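Long-range contacts in transcriptional regulator (Vibrio virus VP882, PDB 7DWM), which binds 3,5-dimethylpyrazin-2-ol in a PAS-type domain and probably regulates transcription through a LuxR-type DNA-binding domain: residues D26-K31 with I121-D126; K87-D92 with T104-P109; F171-R176 with E210-A215. One frame throughout, in Å; residues are numbered along the deposited sequence.

Contact 1 of 3, residues D26-K31 with I121-D126; sequences DPWGIK and IFHGQD. With A1U (3,5-dimethylpyrazin-2-ol), chain C.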
loop_
_atom_site.group_PDB
_atom_site.type_symbol
_atom_site.label_atom_id
_atom_site.label_comp_id
_atom_site.label_asym_id
_atom_site.label_seq_id
_atom_site.Cartn_x
_atom_site.Cartn_y
_atom_site.Cartn_z
ATOM N N ASP A 26 -13.936 5.537 6.767
ATOM C CA ASP A 26 -13.764 4.403 5.879
ATOM C C ASP A 26 -14.956 3.453 5.972
ATOM O O ASP A 26 -15.571 3.317 7.033
ATOM C CB ASP A 26 -12.497 3.635 6.237
ATOM C CG ASP A 26 -11.238 4.333 5.781
ATOM O OD1 ASP A 26 -10.142 3.791 6.040
ATOM O OD2 ASP A 26 -11.339 5.417 5.168
ATOM N N PRO A 27 -15.305 2.794 4.870
ATOM C CA PRO A 27 -16.233 1.659 4.955
ATOM C C PRO A 27 -15.655 0.533 5.800
ATOM O O PRO A 27 -14.645 -0.079 5.434
ATOM C CB PRO A 27 -16.411 1.243 3.489
ATOM C CG PRO A 27 -16.129 2.483 2.712
ATOM C CD PRO A 27 -15.055 3.204 3.478
ATOM N N TRP A 28 -16.289 0.257 6.937
ATOM C CA TRP A 28 -15.837 -0.758 7.876
ATOM C C TRP A 28 -16.983 -1.722 8.147
ATOM O O TRP A 28 -18.152 -1.325 8.157
ATOM C CB TRP A 28 -15.390 -0.128 9.203
ATOM C CG TRP A 28 -13.942 0.273 9.317
ATOM C CD1 TRP A 28 -13.436 1.540 9.257
ATOM C CD2 TRP A 28 -12.826 -0.592 9.566
ATOM N NE1 TRP A 28 -12.074 1.516 9.435
ATOM C CE2 TRP A 28 -11.675 0.219 9.627
ATOM C CE3 TRP A 28 -12.687 -1.973 9.729
ATOM C CZ2 TRP A 28 -10.403 -0.306 9.849
ATOM C CZ3 TRP A 28 -11.425 -2.492 9.953
ATOM C CH2 TRP A 28 -10.299 -1.661 10.008
ATOM N N GLY A 29 -16.657 -2.988 8.379
ATOM C CA GLY A 29 -17.715 -3.916 8.756
ATOM C C GLY A 29 -17.172 -5.293 9.062
ATOM O O GLY A 29 -15.980 -5.560 8.910
ATOM N N ILE A 30 -18.066 -6.151 9.560
ATOM C CA ILE A 30 -17.754 -7.551 9.843
ATOM C C ILE A 30 -18.941 -8.418 9.431
ATOM O O ILE A 30 -20.109 -8.028 9.580
ATOM C CB ILE A 30 -17.351 -7.786 11.326
ATOM C CG1 ILE A 30 -18.537 -7.723 12.300
ATOM C CG2 ILE A 30 -16.256 -6.839 11.768
ATOM C CD1 ILE A 30 -19.295 -9.025 12.441
ATOM N N LYS A 31 -18.642 -9.592 8.891
ATOM C CA LYS A 31 -19.673 -10.591 8.642
ATOM C C LYS A 31 -19.233 -11.931 9.223
ATOM O O LYS A 31 -18.116 -12.079 9.722
ATOM C CB LYS A 31 -20.025 -10.704 7.156
ATOM C CG LYS A 31 -18.864 -10.823 6.231
ATOM C CD LYS A 31 -19.115 -9.929 5.046
ATOM C CE LYS A 31 -18.063 -10.121 4.002
ATOM N NZ LYS A 31 -18.439 -9.490 2.720
ATOM N N ILE A 121 -13.541 -9.414 9.250
ATOM C CA ILE A 121 -13.645 -7.960 9.267
ATOM C C ILE A 121 -13.127 -7.460 7.929
ATOM O O ILE A 121 -12.129 -7.976 7.411
ATOM C CB ILE A 121 -12.847 -7.318 10.424
ATOM C CG1 ILE A 121 -13.013 -8.098 11.730
ATOM C CG2 ILE A 121 -13.197 -5.838 10.597
ATOM C CD1 ILE A 121 -11.823 -8.956 12.061
ATOM N N PHE A 122 -13.814 -6.477 7.355
ATOM C CA PHE A 122 -13.397 -5.869 6.104
ATOM C C PHE A 122 -13.256 -4.367 6.298
ATOM O O PHE A 122 -14.096 -3.720 6.945
ATOM C CB PHE A 122 -14.375 -6.189 4.949
ATOM C CG PHE A 122 -15.763 -5.641 5.140
ATOM C CD1 PHE A 122 -16.779 -6.452 5.615
ATOM C CD2 PHE A 122 -16.063 -4.327 4.809
ATOM C CE1 PHE A 122 -18.057 -5.956 5.786
ATOM C CE2 PHE A 122 -17.336 -3.826 4.985
ATOM C CZ PHE A 122 -18.337 -4.643 5.467
ATOM N N HIS A 123 -12.159 -3.837 5.753
ATOM C CA HIS A 123 -11.824 -2.420 5.762
ATOM C C HIS A 123 -11.667 -1.961 4.310
ATOM O O HIS A 123 -10.740 -2.438 3.621
ATOM C CB HIS A 123 -10.558 -2.154 6.573
ATOM C CG HIS A 123 -10.152 -0.713 6.617
ATOM N ND1 HIS A 123 -8.850 -0.315 6.837
ATOM C CD2 HIS A 123 -10.874 0.424 6.475
ATOM C CE1 HIS A 123 -8.788 1.006 6.826
ATOM N NE2 HIS A 123 -10.002 1.477 6.609
ATOM N N GLY A 124 -12.528 -1.099 3.865
ATOM C CA GLY A 124 -12.479 -0.550 2.512
ATOM C C GLY A 124 -11.814 0.819 2.510
ATOM O O GLY A 124 -12.150 1.679 3.324
ATOM N N GLN A 125 -10.871 0.999 1.589
ATOM C CA GLN A 125 -10.139 2.255 1.462
ATOM C C GLN A 125 -10.261 2.785 0.040
ATOM O O GLN A 125 -9.964 2.070 -0.922
ATOM C CB GLN A 125 -8.661 2.072 1.827
ATOM C CG GLN A 125 -8.422 1.335 3.136
ATOM C CD GLN A 125 -7.019 1.544 3.669
ATOM O OE1 GLN A 125 -6.294 0.585 3.934
ATOM N NE2 GLN A 125 -6.628 2.804 3.830
ATOM N N ASP A 126 -10.691 4.041 -0.082
ATOM C CA ASP A 126 -10.864 4.688 -1.379
ATOM C C ASP A 126 -9.507 5.123 -1.918
ATOM O O ASP A 126 -8.907 6.082 -1.423
ATOM C CB ASP A 126 -11.808 5.881 -1.258
ATOM C CG ASP A 126 -12.246 6.416 -2.609
ATOM O OD1 ASP A 126 -12.971 7.431 -2.639
ATOM O OD2 ASP A 126 -11.865 5.823 -3.642
HETATM C CAB A1U C . -16.401 -5.678 -1.788
HETATM C CAC A1U C . -17.377 -4.801 -1.252
HETATM C CAE A1U C . -17.538 -6.179 0.637
HETATM C CAF A1U C . -16.564 -6.995 0.025
HETATM C CAG A1U C . -17.787 -3.582 -2.032
HETATM C CAH A1U C . -18.135 -6.487 1.977
HETATM N NAA A1U C . -15.976 -6.804 -1.156
HETATM N NAD A1U C . -17.927 -5.078 -0.034
HETATM O OAI A1U C . -16.189 -8.134 0.763
#
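F122, H123 and W28 bury more surface here than any of their neighbours, and between them they dress both faces of the antiparallel pairing of strands 28-32 and 119-126 in the PAS sheet. CG of F122 occupies the crowded position between its backbone N and carbonyl carbon (chi1 63°), which lays the ring against the other strand. G29, with no side chain, offers its CA to one face, a CH-pi contact 3.7 Å from the F122 ring centroid. Over the centre of the opposite face stands the ligand methyl CAH, which comes within 3.8 Å of F122 CE1. The aromatic ring is thus clasped between a strand backbone and the ligand. K31 crosses beside it, and its NZ makes a weak hydrogen bond of 3.3 Å to ligand OAI, while salt bridges to D60 and D78 take up its charge.

W28 and H123 lie on the other face of the sheet. With CG anti to the backbone N (chi1 180°), the H123 imidazole slides under the six-membered ring of W28 as an offset stack, centroids 3.9 Å apart and planes only 6° from parallel. I121 CG2 meets the W28 ring in its plane, 3.8 Å from CZ3. H123 NE2 donates almost within its own ring plane to the anti lone pair of D26 OD1, which fixes the turn of the imidazole. Beneath these groups the backbones of G29 and F122 exchange two hydrogen bonds, and G124 N adds a straight one of 2.8 Å to P27 O. W28 also packs on W28 of the second subunit. The chemistry therefore divides by face: an aromatic wall and a lysine serve the ligand, whereas a stacked imidazole, whose protonated form the D26 carboxylate would probably favour, faces the dimer side.

Contact 2 of 3, residues K87-D92 with T104-P109; sequences KKIVLD and TFTKTP. With A1U (3,5-dimethylpyrazin-2-ol), chain C.
A first torsion of -83° sets CG of F105 anti to the carbonyl carbon and presents one face of its ring to 3,5-dimethylpyrazin-2-ol, while a bend at chi3 (74°) steers the tip of K107 to the same molecule. The pyrazine lies over that face, its centre close to the ring's own, with CAC nearer the rim and the methyl CAG 3.5 Å from F105 CZ. D92 comes across at about a right angle, its carboxylate plane 86° from the ring, and OD2 reaches 3.5 Å from F105 CD2. The same OD2 lies 3.3 Å from ligand CAB, a close contact and not a hydrogen bond; OD1 is bound by H94. From another side K107 NZ gives ligand OAI a weak bond of 3.4 Å, the lysine being held more firmly by Q77 and by a salt bridge to D78.

Regular backbone pairing keeps these groups on one face. K88 and K107 form a hydrogen-bonded pair, with K107 N 2.8 Å from K88 O and the return bond from K88 N nearly straight. V90 and F105 form the next such pair, V90 N reaching F105 O at 2.7 Å from above the carbonyl plane, and their side chains run alongside each other. On the reverse face I89 and T106 lie side by side; I89 and L91 there pack on R133 and A137 of the second subunit. Strands 88-96 and 99-110 thus make an antiparallel hairpin of the PAS fold, whose inner face forms a wall of the ligand pocket and whose outer face meets the dimer partner.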
loop_
_atom_site.group_PDB
_atom_site.type_symbol
_atom_site.label_atom_id
_atom_site.label_comp_id
_atom_site.label_asym_id
_atom_site.label_seq_id
_atom_site.Cartn_x
_atom_site.Cartn_y
_atom_site.Cartn_z
ATOM N N LYS A 87 -4.034 -11.615 6.912
ATOM C CA LYS A 87 -5.061 -10.778 6.251
ATOM C C LYS A 87 -4.880 -10.861 4.737
ATOM O O LYS A 87 -3.787 -11.226 4.312
ATOM C CB LYS A 87 -4.814 -9.315 6.615
ATOM C CG LYS A 87 -3.923 -8.573 5.629
ATOM C CD LYS A 87 -3.393 -7.262 6.144
ATOM C CE LYS A 87 -2.105 -6.836 5.473
ATOM N NZ LYS A 87 -1.430 -7.976 4.812
ATOM N N LYS A 88 -5.935 -10.570 3.970
ATOM C CA LYS A 88 -5.841 -10.524 2.520
ATOM C C LYS A 88 -6.504 -9.258 2.004
ATOM O O LYS A 88 -7.587 -8.868 2.456
ATOM C CB LYS A 88 -6.478 -11.753 1.846
ATOM C CG LYS A 88 -5.707 -13.065 2.014
ATOM C CD LYS A 88 -6.052 -13.716 3.343
ATOM C CE LYS A 88 -4.873 -14.452 3.955
ATOM N NZ LYS A 88 -5.338 -15.390 5.015
ATOM N N ILE A 89 -5.839 -8.621 1.049
ATOM C CA ILE A 89 -6.266 -7.355 0.475
ATOM C C ILE A 89 -6.922 -7.632 -0.867
ATOM O O ILE A 89 -6.385 -8.380 -1.699
ATOM C CB ILE A 89 -5.080 -6.381 0.335
ATOM C CG1 ILE A 89 -4.286 -6.320 1.643
ATOM C CG2 ILE A 89 -5.558 -4.993 -0.019
ATOM C CD1 ILE A 89 -2.827 -5.950 1.454
ATOM N N VAL A 90 -8.089 -7.041 -1.072
ATOM C CA VAL A 90 -8.831 -7.153 -2.316
ATOM C C VAL A 90 -8.951 -5.797 -2.989
ATOM O O VAL A 90 -9.366 -4.800 -2.371
ATOM C CB VAL A 90 -10.190 -7.825 -2.090
ATOM C CG1 VAL A 90 -11.208 -6.840 -1.685
ATOM C CG2 VAL A 90 -10.669 -8.458 -3.445
ATOM N N LEU A 91 -8.496 -5.749 -4.238
ATOM C CA LEU A 91 -8.728 -4.645 -5.152
ATOM C C LEU A 91 -10.129 -4.795 -5.715
ATOM O O LEU A 91 -10.404 -5.731 -6.476
ATOM C CB LEU A 91 -7.682 -4.639 -6.267
ATOM C CG LEU A 91 -7.888 -3.679 -7.455
ATOM C CD1 LEU A 91 -7.859 -2.225 -7.005
ATOM C CD2 LEU A 91 -6.846 -3.927 -8.536
ATOM N N ASP A 92 -11.017 -3.887 -5.337
ATOM C CA ASP A 92 -12.406 -3.879 -5.772
ATOM C C ASP A 92 -12.623 -2.627 -6.609
ATOM O O ASP A 92 -12.710 -1.518 -6.077
ATOM C CB ASP A 92 -13.337 -3.909 -4.560
ATOM C CG ASP A 92 -13.785 -5.318 -4.176
ATOM O OD1 ASP A 92 -14.549 -5.959 -4.920
ATOM O OD2 ASP A 92 -13.403 -5.805 -3.110
ATOM N N THR A 104 -9.627 -0.494 -2.123
ATOM C CA THR A 104 -8.956 -1.618 -1.495
ATOM C C THR A 104 -9.834 -2.088 -0.344
ATOM O O THR A 104 -10.148 -1.303 0.556
ATOM C CB THR A 104 -7.570 -1.191 -1.010
ATOM O OG1 THR A 104 -6.692 -1.046 -2.134
ATOM C CG2 THR A 104 -6.998 -2.162 0.011
ATOM N N PHE A 105 -10.229 -3.361 -0.376
ATOM C CA PHE A 105 -10.944 -3.992 0.732
ATOM C C PHE A 105 -10.024 -5.009 1.396
ATOM O O PHE A 105 -9.713 -6.051 0.810
ATOM C CB PHE A 105 -12.249 -4.631 0.262
ATOM C CG PHE A 105 -13.387 -3.659 0.161
ATOM C CD1 PHE A 105 -14.193 -3.397 1.257
ATOM C CD2 PHE A 105 -13.639 -2.991 -1.026
ATOM C CE1 PHE A 105 -15.237 -2.493 1.169
ATOM C CE2 PHE A 105 -14.679 -2.085 -1.121
ATOM C CZ PHE A 105 -15.479 -1.836 -0.021
ATOM N N THR A 106 -9.589 -4.690 2.615
ATOM C CA THR A 106 -8.729 -5.556 3.413
ATOM C C THR A 106 -9.583 -6.445 4.313
ATOM O O THR A 106 -10.324 -5.943 5.167
ATOM C CB THR A 106 -7.757 -4.722 4.250
ATOM O OG1 THR A 106 -8.415 -4.236 5.424
ATOM C CG2 THR A 106 -7.247 -3.552 3.440
ATOM N N LYS A 107 -9.479 -7.760 4.118
ATOM C CA LYS A 107 -10.285 -8.716 4.868
ATOM C C LYS A 107 -9.393 -9.558 5.769
ATOM O O LYS A 107 -8.426 -10.172 5.302
ATOM C CB LYS A 107 -11.098 -9.588 3.914
ATOM C CG LYS A 107 -11.823 -8.745 2.876
ATOM C CD LYS A 107 -12.355 -9.535 1.691
ATOM C CE LYS A 107 -13.576 -10.352 2.070
ATOM N NZ LYS A 107 -14.242 -10.937 0.874
ATOM N N THR A 108 -9.726 -9.557 7.060
ATOM C CA THR A 108 -8.988 -10.161 8.155
ATOM C C THR A 108 -9.873 -11.141 8.922
ATOM O O THR A 108 -11.084 -10.943 9.009
ATOM C CB THR A 108 -8.460 -9.089 9.117
ATOM O OG1 THR A 108 -7.716 -9.720 10.165
ATOM C CG2 THR A 108 -9.616 -8.273 9.696
ATOM N N PRO A 109 -9.286 -12.204 9.471
ATOM C CA PRO A 109 -10.076 -13.120 10.313
ATOM C C PRO A 109 -10.583 -12.438 11.579
ATOM O O PRO A 109 -9.874 -11.664 12.223
ATOM C CB PRO A 109 -9.081 -14.243 10.639
ATOM C CG PRO A 109 -7.945 -14.085 9.654
ATOM C CD PRO A 109 -7.887 -12.627 9.336
HETATM C CAB A1U C . -16.401 -5.678 -1.788
HETATM C CAC A1U C . -17.377 -4.801 -1.252
HETATM C CAE A1U C . -17.538 -6.179 0.637
HETATM C CAF A1U C . -16.564 -6.995 0.025
HETATM C CAG A1U C . -17.787 -3.582 -2.032
HETATM C CAH A1U C . -18.135 -6.487 1.977
HETATM N NAA A1U C . -15.976 -6.804 -1.156
HETATM N NAD A1U C . -17.927 -5.078 -0.034
HETATM O OAI A1U C . -16.189 -8.134 0.763
#

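Contact 3 of 3, residues F171-R176 with E210-A215; sequences FLLRGR and ELIDMA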
loop_
_atom_site.group_PDB
_atom_site.type_symbol
_atom_site.label_atom_id
_atom_site.label_comp_id
_atom_site.label_asym_id
_atom_site.label_seq_id
_atom_site.Cartn_x
_atom_site.Cartn_y
_atom_site.Cartn_z
ATOM N N PHE A 171 4.540 -1.413 -20.149
ATOM C CA PHE A 171 5.513 -2.482 -19.953
ATOM C C PHE A 171 6.945 -2.042 -20.251
ATOM O O PHE A 171 7.888 -2.625 -19.704
ATOM C CB PHE A 171 5.110 -3.708 -20.768
ATOM C CG PHE A 171 3.919 -4.422 -20.198
ATOM C CD1 PHE A 171 3.961 -4.937 -18.912
ATOM C CD2 PHE A 171 2.749 -4.548 -20.926
ATOM C CE1 PHE A 171 2.863 -5.580 -18.369
ATOM C CE2 PHE A 171 1.651 -5.193 -20.391
ATOM C CZ PHE A 171 1.709 -5.709 -19.112
ATOM N N LEU A 172 7.133 -1.030 -21.100
ATOM C CA LEU A 172 8.464 -0.467 -21.309
ATOM C C LEU A 172 9.004 0.144 -20.023
ATOM O O LEU A 172 10.148 -0.109 -19.630
ATOM C CB LEU A 172 8.420 0.583 -22.420
ATOM C CG LEU A 172 8.729 0.181 -23.864
ATOM C CD1 LEU A 172 9.126 1.418 -24.645
ATOM C CD2 LEU A 172 9.822 -0.878 -23.937
ATOM N N LEU A 173 8.186 0.963 -19.355
ATOM C CA LEU A 173 8.565 1.570 -18.084
ATOM C C LEU A 173 8.772 0.551 -16.971
ATOM O O LEU A 173 9.236 0.930 -15.890
ATOM C CB LEU A 173 7.500 2.583 -17.659
ATOM C CG LEU A 173 7.308 3.787 -18.579
ATOM C CD1 LEU A 173 6.108 4.614 -18.144
ATOM C CD2 LEU A 173 8.564 4.637 -18.608
ATOM N N ARG A 174 8.437 -0.719 -17.197
ATOM C CA ARG A 174 8.520 -1.751 -16.172
ATOM C C ARG A 174 9.559 -2.819 -16.508
ATOM O O ARG A 174 9.426 -3.975 -16.098
ATOM C CB ARG A 174 7.148 -2.384 -15.942
ATOM C CG ARG A 174 6.421 -1.837 -14.721
ATOM C CD ARG A 174 4.935 -1.626 -14.986
ATOM N NE ARG A 174 4.341 -0.687 -14.039
ATOM C CZ ARG A 174 3.943 0.541 -14.358
ATOM N NH1 ARG A 174 4.068 0.976 -15.605
ATOM N NH2 ARG A 174 3.419 1.335 -13.433
ATOM N N GLY A 175 10.591 -2.446 -17.263
ATOM C CA GLY A 175 11.745 -3.294 -17.484
ATOM C C GLY A 175 11.622 -4.332 -18.577
ATOM O O GLY A 175 12.549 -5.137 -18.743
ATOM N N ARG A 176 10.525 -4.352 -19.327
ATOM C CA ARG A 176 10.406 -5.282 -20.440
ATOM C C ARG A 176 11.071 -4.706 -21.682
ATOM O O ARG A 176 11.198 -3.487 -21.838
ATOM C CB ARG A 176 8.939 -5.594 -20.741
ATOM C CG ARG A 176 8.104 -5.966 -19.529
ATOM C CD ARG A 176 8.696 -7.146 -18.779
ATOM N NE ARG A 176 7.659 -8.012 -18.220
ATOM C CZ ARG A 176 6.934 -7.717 -17.145
ATOM N NH1 ARG A 176 7.126 -6.573 -16.500
ATOM N NH2 ARG A 176 6.014 -8.569 -16.712
ATOM N N GLU A 210 15.958 8.268 -24.067
ATOM C CA GLU A 210 15.312 9.559 -23.870
ATOM C C GLU A 210 13.815 9.392 -23.646
ATOM O O GLU A 210 13.209 10.151 -22.884
ATOM C CB GLU A 210 15.579 10.475 -25.063
ATOM C CG GLU A 210 15.533 11.954 -24.717
ATOM C CD GLU A 210 15.859 12.837 -25.901
ATOM O OE1 GLU A 210 16.046 12.292 -27.008
ATOM O OE2 GLU A 210 15.928 14.072 -25.729
ATOM N N LEU A 211 13.201 8.404 -24.305
ATOM C CA LEU A 211 11.786 8.127 -24.078
ATOM C C LEU A 211 11.533 7.705 -22.638
ATOM O O LEU A 211 10.590 8.182 -21.997
ATOM C CB LEU A 211 11.294 7.048 -25.045
ATOM C CG LEU A 211 9.932 6.433 -24.705
ATOM C CD1 LEU A 211 8.836 7.492 -24.715
ATOM C CD2 LEU A 211 9.585 5.290 -25.650
ATOM N N ILE A 212 12.356 6.790 -22.120
ATOM C CA ILE A 212 12.219 6.363 -20.730
ATOM C C ILE A 212 12.361 7.556 -19.793
ATOM O O ILE A 212 11.562 7.739 -18.866
ATOM C CB ILE A 212 13.242 5.261 -20.400
ATOM C CG1 ILE A 212 12.871 3.961 -21.118
ATOM C CG2 ILE A 212 13.327 5.044 -18.893
ATOM C CD1 ILE A 212 11.735 3.207 -20.464
ATOM N N ASP A 213 13.372 8.395 -20.032
ATOM C CA ASP A 213 13.598 9.539 -19.152
ATOM C C ASP A 213 12.421 10.511 -19.197
ATOM O O ASP A 213 11.914 10.946 -18.152
ATOM C CB ASP A 213 14.897 10.244 -19.539
ATOM C CG ASP A 213 16.127 9.499 -19.062
ATOM O OD1 ASP A 213 16.045 8.813 -18.019
ATOM O OD2 ASP A 213 17.175 9.598 -19.733
ATOM N N MET A 214 11.968 10.857 -20.404
ATOM C CA MET A 214 10.848 11.780 -20.557
ATOM C C MET A 214 9.587 11.234 -19.895
ATOM O O MET A 214 8.895 11.954 -19.165
ATOM C CB MET A 214 10.599 12.051 -22.041
ATOM C CG MET A 214 11.480 13.134 -22.637
ATOM S SD MET A 214 11.158 13.344 -24.397
ATOM C CE MET A 214 12.636 14.210 -24.917
ATOM N N ALA A 215 9.268 9.962 -20.146
ATOM C CA ALA A 215 8.057 9.379 -19.580
ATOM C C ALA A 215 8.126 9.313 -18.060
ATOM O O ALA A 215 7.134 9.590 -17.377
ATOM C CB ALA A 215 7.819 7.988 -20.167
#
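L173 leaves the end of helix 163-172 with CG anti to its carbonyl carbon (chi1 -63°). CB touches nothing of helix 208-217 and serves to carry the branch outward; CG draws nearer to A215. At the tip the two methyls part company. CD2 does the touching, lodged 3.8 Å from A215 CB and 3.9 Å from I212 CD1. The other methyl, L173 CD1, stays 4.3 Å from A215 CB. L173 and I212 slide past each other in opposite directions, and I212 CD1 also rests 3.8 Å from L172 O. One residue back, L172 crosses L211 at about a right angle, tip to tip, CD1 to CD2. A Schellman motif closes the helix here: G175 has positive phi, and R176 N bonds to F171 O. Helix 189-203 packs I196 on L172, I199 on L211, and F203 on L211 and A215, and I212 also meets Y221 of the second subunit. No hydrogen bond crosses between 171-176 and 210-215; their contact rests mainly on dispersion and the burial of aliphatic carbon, joining the first and fourth helices of this LuxR-type domain.

All three contacts are buried, yet they belong to two different kinds of core. Contacts 1 and 2 share one PAS sheet, their centres 9 Å apart, because strands 99-110 and 119-126 are neighbours in it; backbone bonds probably join Q125 to T104 and H123 to T106. Their faces are mixed in chemistry, aromatic and charged, and both reach the same ligand. Contact 3 stands apart in the LuxR-type region, about 18 Å from contact 1 and 13 Å from contact 2 between nearest atoms, and joins helices mainly through aliphatic side chains. Ordered backbone pairing thus rules in the sheet, side-chain fit in the helical bundle. Each contact also meets the second subunit.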